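Local coordinates for protection of telomeres protein poz1 (Schizosaccharomyces pombe, PDB 5WE0), which binds telomeric DNA and holds telomere length in check as a negative regulator of telomerase, at residues I198-S201 / Q202-K206; K205-W209 / S210-S214. All coordinates share one frame; numbering follows the deposited sequence.

The two contacts follow one another along the chain and share K205 and K206. Contact 1 comes first and lies wholly within helix 193-206. Contact 2 starts at the end of that helix, passes through the bend at M207 and P208, and runs into the first turn of helix 209-230. Their centres are about 12 Å apart, on the same side of the chain's centre. Helix 130-157 is a common neighbour: side chains from both contacts pack on it, and W151 meets residues of each. Together they cover the end of one helix and the start of the next in this all-helical protein. Both contacts also have side chains packed against another protein chain.

Contact 1 of 2, residues I198-S201 / Q202-K206; sequences IYVS and QHKKK
The Y199 ring leaves its backbone with CG anti to N (chi1 159°). The H203 ring leaves with CG beside the backbone N and anti to the carbonyl carbon (chi1 -81°). From positions one helical turn apart, the two rings come together and overlap in part. H203 CD2 sits over one face of the Y199 ring, toward its rim, and Y199 CZ covers one face of the imidazole. The ring planes are 33° apart, so the pair is oblique. Its ring centroids are 4.2 Å apart. The closest atoms are Y199 CE2 and H203 NE2, at 3.1 Å. K206 NZ lies above the other face of the H203 ring, also toward the rim.

V200 and K204 run side by side. The V200 CG1 methyl touches the extended lysine chain at K204 CE, 3.7 Å away. I198 and Q202 do likewise on the exposed side, where I198 CG2 lies 3.6 Å from Q202 NE2.

Regular i to i+4 backbone bonds fix this spacing. K204 N to V200 O is the shortest of those between the two segments, at 2.8 Å. Q202 N to I198 O, H203 N to Y199 O and K205 N to S201 O are each 3.1 Å.

The ammonium of K204 forms a salt bridge with E158. Y199 and H203 also pack on apolar side chains of another protein chain. V200, H203 and K204 set this part of helix 193-206 against helix 130-157, on L157, F154 and W151.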
# COMPACT_ATOMS: atom_id res chain seq x y z
N ILE A 198 10.18 -23.01 11.41
CA ILE A 198 11.64 -22.90 11.33
C ILE A 198 12.03 -22.20 10.03
O ILE A 198 12.89 -21.31 10.01
CB ILE A 198 12.30 -24.29 11.42
CG1 ILE A 198 12.25 -24.83 12.85
CG2 ILE A 198 13.75 -24.24 10.93
CD1 ILE A 198 12.76 -26.25 12.97
N TYR A 199 11.40 -22.60 8.93
CA TYR A 199 11.71 -22.02 7.63
C TYR A 199 11.30 -20.55 7.57
O TYR A 199 12.03 -19.71 7.04
CB TYR A 199 11.01 -22.81 6.53
CG TYR A 199 10.86 -22.03 5.24
CD1 TYR A 199 9.83 -21.09 5.08
CD2 TYR A 199 11.71 -22.25 4.16
CE1 TYR A 199 9.70 -20.36 3.94
CE2 TYR A 199 11.56 -21.53 2.99
CZ TYR A 199 10.55 -20.60 2.90
OH TYR A 199 10.38 -19.88 1.75
N VAL A 200 10.11 -20.22 8.07
CA VAL A 200 9.67 -18.83 8.07
C VAL A 200 10.62 -17.97 8.92
O VAL A 200 10.96 -16.84 8.53
CB VAL A 200 8.20 -18.73 8.53
CG1 VAL A 200 7.86 -17.30 8.90
CG2 VAL A 200 7.28 -19.20 7.41
N SER A 201 11.07 -18.49 10.06
CA SER A 201 11.99 -17.72 10.92
C SER A 201 13.29 -17.41 10.20
O SER A 201 13.84 -16.32 10.35
CB SER A 201 12.28 -18.48 12.21
OG SER A 201 11.33 -18.11 13.19
N GLN A 202 13.83 -18.39 9.47
CA GLN A 202 15.07 -18.21 8.74
C GLN A 202 14.91 -17.17 7.63
O GLN A 202 15.79 -16.32 7.44
CB GLN A 202 15.50 -19.54 8.14
CG GLN A 202 16.18 -20.48 9.12
CD GLN A 202 16.79 -21.69 8.42
OE1 GLN A 202 17.56 -21.53 7.47
NE2 GLN A 202 16.45 -22.89 8.89
N HIS A 203 13.82 -17.23 6.88
CA HIS A 203 13.63 -16.27 5.80
C HIS A 203 13.30 -14.88 6.33
O HIS A 203 13.73 -13.89 5.74
CB HIS A 203 12.57 -16.79 4.85
CG HIS A 203 13.12 -17.79 3.88
ND1 HIS A 203 13.57 -17.44 2.63
CD2 HIS A 203 13.39 -19.11 4.03
CE1 HIS A 203 14.05 -18.51 2.02
NE2 HIS A 203 13.95 -19.53 2.85
N LYS A 204 12.60 -14.78 7.46
CA LYS A 204 12.38 -13.47 8.08
C LYS A 204 13.70 -12.85 8.51
O LYS A 204 13.89 -11.63 8.40
CB LYS A 204 11.42 -13.58 9.26
CG LYS A 204 9.97 -13.68 8.84
CD LYS A 204 8.98 -13.53 9.99
CE LYS A 204 7.54 -13.65 9.45
NZ LYS A 204 6.48 -13.26 10.42
N LYS A 205 14.63 -13.68 9.00
CA LYS A 205 15.95 -13.16 9.37
C LYS A 205 16.76 -12.77 8.14
O LYS A 205 17.48 -11.77 8.16
CB LYS A 205 16.70 -14.20 10.22
CG LYS A 205 16.25 -14.23 11.70
CD LYS A 205 16.77 -13.01 12.48
CE LYS A 205 16.28 -12.98 13.93
NZ LYS A 205 16.27 -14.33 14.60
N LYS A 206 16.63 -13.54 7.05
CA LYS A 206 17.30 -13.22 5.79
C LYS A 206 16.80 -11.92 5.15
O LYS A 206 17.43 -11.42 4.22
CB LYS A 206 17.10 -14.37 4.79
CG LYS A 206 18.33 -15.22 4.51
CD LYS A 206 17.95 -16.50 3.73
CE LYS A 206 17.94 -17.72 4.64
NZ LYS A 206 17.09 -18.85 4.14

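Contact 2 of 2, residues K205-W209 / S210-S214; sequences KKMPW and SKFNS
F212 CB lies over one face of the W209 indole as a CH-pi contact, 4.0 Å from the centroid of the six-membered ring. W209 CG is anti to the backbone N (chi1 180°), which lays the indole beside the first helical turn. The F212 ring itself is oblique to the indole, with the planes 46° apart. N213 CB approaches W209 NE1, a buried nitrogen with no partner in the model.

M207 supplies a second apolar contact. Its CG is 3.3 Å from F212 CZ, and its sulfur makes an oblique Met-aromatic contact with that ring. The bent chain then carries the M207 methyl to the aliphatic part of K211. M207 CE is 3.3 Å from K211 CD, tighter than usual van der Waals contact, so the detail here is doubtful.

The whole forms a helix-to-helix connection. Helix 193-206 stops, M207 and P208 turn the chain, and helix 209-230 begins. Backbone bonds mark the new start. K211 N donates to P208 O at 3.1 Å, from above the carbonyl plane. N213 N reaches W209 O at 2.9 Å, nearly in line with the carbonyl.

With an alanine in place of the W209 indole, F212 CB would probably lose its aromatic cover and a gap would be likely to open beside N213.

Two further tryptophans, W151 and W91, each meet W209 edge-to-face. M207, K211 and F212 pack on apolar side chains of another protein chain, while K211 and F212 also touch C143 of helix 130-157. N213 OD1 accepts a hydrogen bond from Q87 NE2.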
# COMPACT_ATOMS: atom_id res chain seq x y z
N LYS A 205 14.63 -13.68 9.00
CA LYS A 205 15.95 -13.16 9.37
C LYS A 205 16.76 -12.77 8.14
O LYS A 205 17.48 -11.77 8.16
CB LYS A 205 16.70 -14.20 10.22
CG LYS A 205 16.25 -14.23 11.70
CD LYS A 205 16.77 -13.01 12.48
CE LYS A 205 16.28 -12.98 13.93
NZ LYS A 205 16.27 -14.33 14.60
N LYS A 206 16.63 -13.54 7.05
CA LYS A 206 17.30 -13.22 5.79
C LYS A 206 16.80 -11.92 5.15
O LYS A 206 17.43 -11.42 4.22
CB LYS A 206 17.10 -14.37 4.79
CG LYS A 206 18.33 -15.22 4.51
CD LYS A 206 17.95 -16.50 3.73
CE LYS A 206 17.94 -17.72 4.64
NZ LYS A 206 17.09 -18.85 4.14
N MET A 207 15.67 -11.39 5.62
CA MET A 207 14.98 -10.34 4.89
C MET A 207 14.04 -9.59 5.83
O MET A 207 12.81 -9.68 5.69
CB MET A 207 14.23 -10.96 3.71
CG MET A 207 13.99 -9.95 2.61
SD MET A 207 15.44 -9.63 1.57
CE MET A 207 16.25 -8.30 2.46
N PRO A 208 14.58 -8.86 6.81
CA PRO A 208 13.74 -8.34 7.90
C PRO A 208 12.76 -7.30 7.40
O PRO A 208 12.99 -6.64 6.39
CB PRO A 208 14.75 -7.74 8.89
CG PRO A 208 15.94 -7.42 8.04
CD PRO A 208 16.00 -8.50 6.99
N TRP A 209 11.65 -7.16 8.13
CA TRP A 209 10.65 -6.21 7.70
C TRP A 209 11.20 -4.78 7.64
O TRP A 209 10.72 -3.98 6.84
CB TRP A 209 9.41 -6.25 8.59
CG TRP A 209 8.44 -5.26 8.10
CD1 TRP A 209 8.14 -4.05 8.65
CD2 TRP A 209 7.71 -5.32 6.86
NE1 TRP A 209 7.24 -3.37 7.86
CE2 TRP A 209 6.96 -4.13 6.75
CE3 TRP A 209 7.61 -6.28 5.84
CZ2 TRP A 209 6.11 -3.86 5.66
CZ3 TRP A 209 6.77 -6.01 4.75
CH2 TRP A 209 6.03 -4.82 4.68
N SER A 210 12.21 -4.46 8.46
CA SER A 210 12.74 -3.10 8.46
C SER A 210 13.24 -2.68 7.08
O SER A 210 13.18 -1.49 6.75
CB SER A 210 13.88 -2.96 9.47
OG SER A 210 14.92 -3.85 9.14
N LYS A 211 13.78 -3.62 6.29
CA LYS A 211 14.23 -3.29 4.95
C LYS A 211 13.06 -2.88 4.05
O LYS A 211 13.17 -1.94 3.26
CB LYS A 211 14.98 -4.46 4.31
CG LYS A 211 15.44 -4.03 2.90
CD LYS A 211 15.90 -5.09 1.93
CE LYS A 211 16.34 -4.42 0.59
NZ LYS A 211 17.06 -3.08 0.72
N PHE A 212 11.94 -3.61 4.14
CA PHE A 212 10.79 -3.30 3.30
C PHE A 212 10.07 -2.07 3.79
O PHE A 212 9.50 -1.33 2.99
CB PHE A 212 9.85 -4.48 3.23
CG PHE A 212 10.50 -5.66 2.62
CD1 PHE A 212 10.91 -5.62 1.30
CD2 PHE A 212 10.75 -6.79 3.37
CE1 PHE A 212 11.55 -6.70 0.72
CE2 PHE A 212 11.38 -7.88 2.81
CZ PHE A 212 11.78 -7.84 1.47
N ASN A 213 10.11 -1.81 5.09
CA ASN A 213 9.61 -0.54 5.59
C ASN A 213 10.36 0.63 4.96
O ASN A 213 9.76 1.62 4.53
CB ASN A 213 9.72 -0.50 7.12
CG ASN A 213 9.33 0.82 7.71
OD1 ASN A 213 8.15 1.15 7.79
ND2 ASN A 213 10.31 1.60 8.11
N SER A 214 11.69 0.54 4.91
CA SER A 214 12.50 1.61 4.33
C SER A 214 12.25 1.77 2.83
O SER A 214 12.07 2.89 2.33
CB SER A 214 13.98 1.34 4.61
OG SER A 214 14.79 2.21 3.84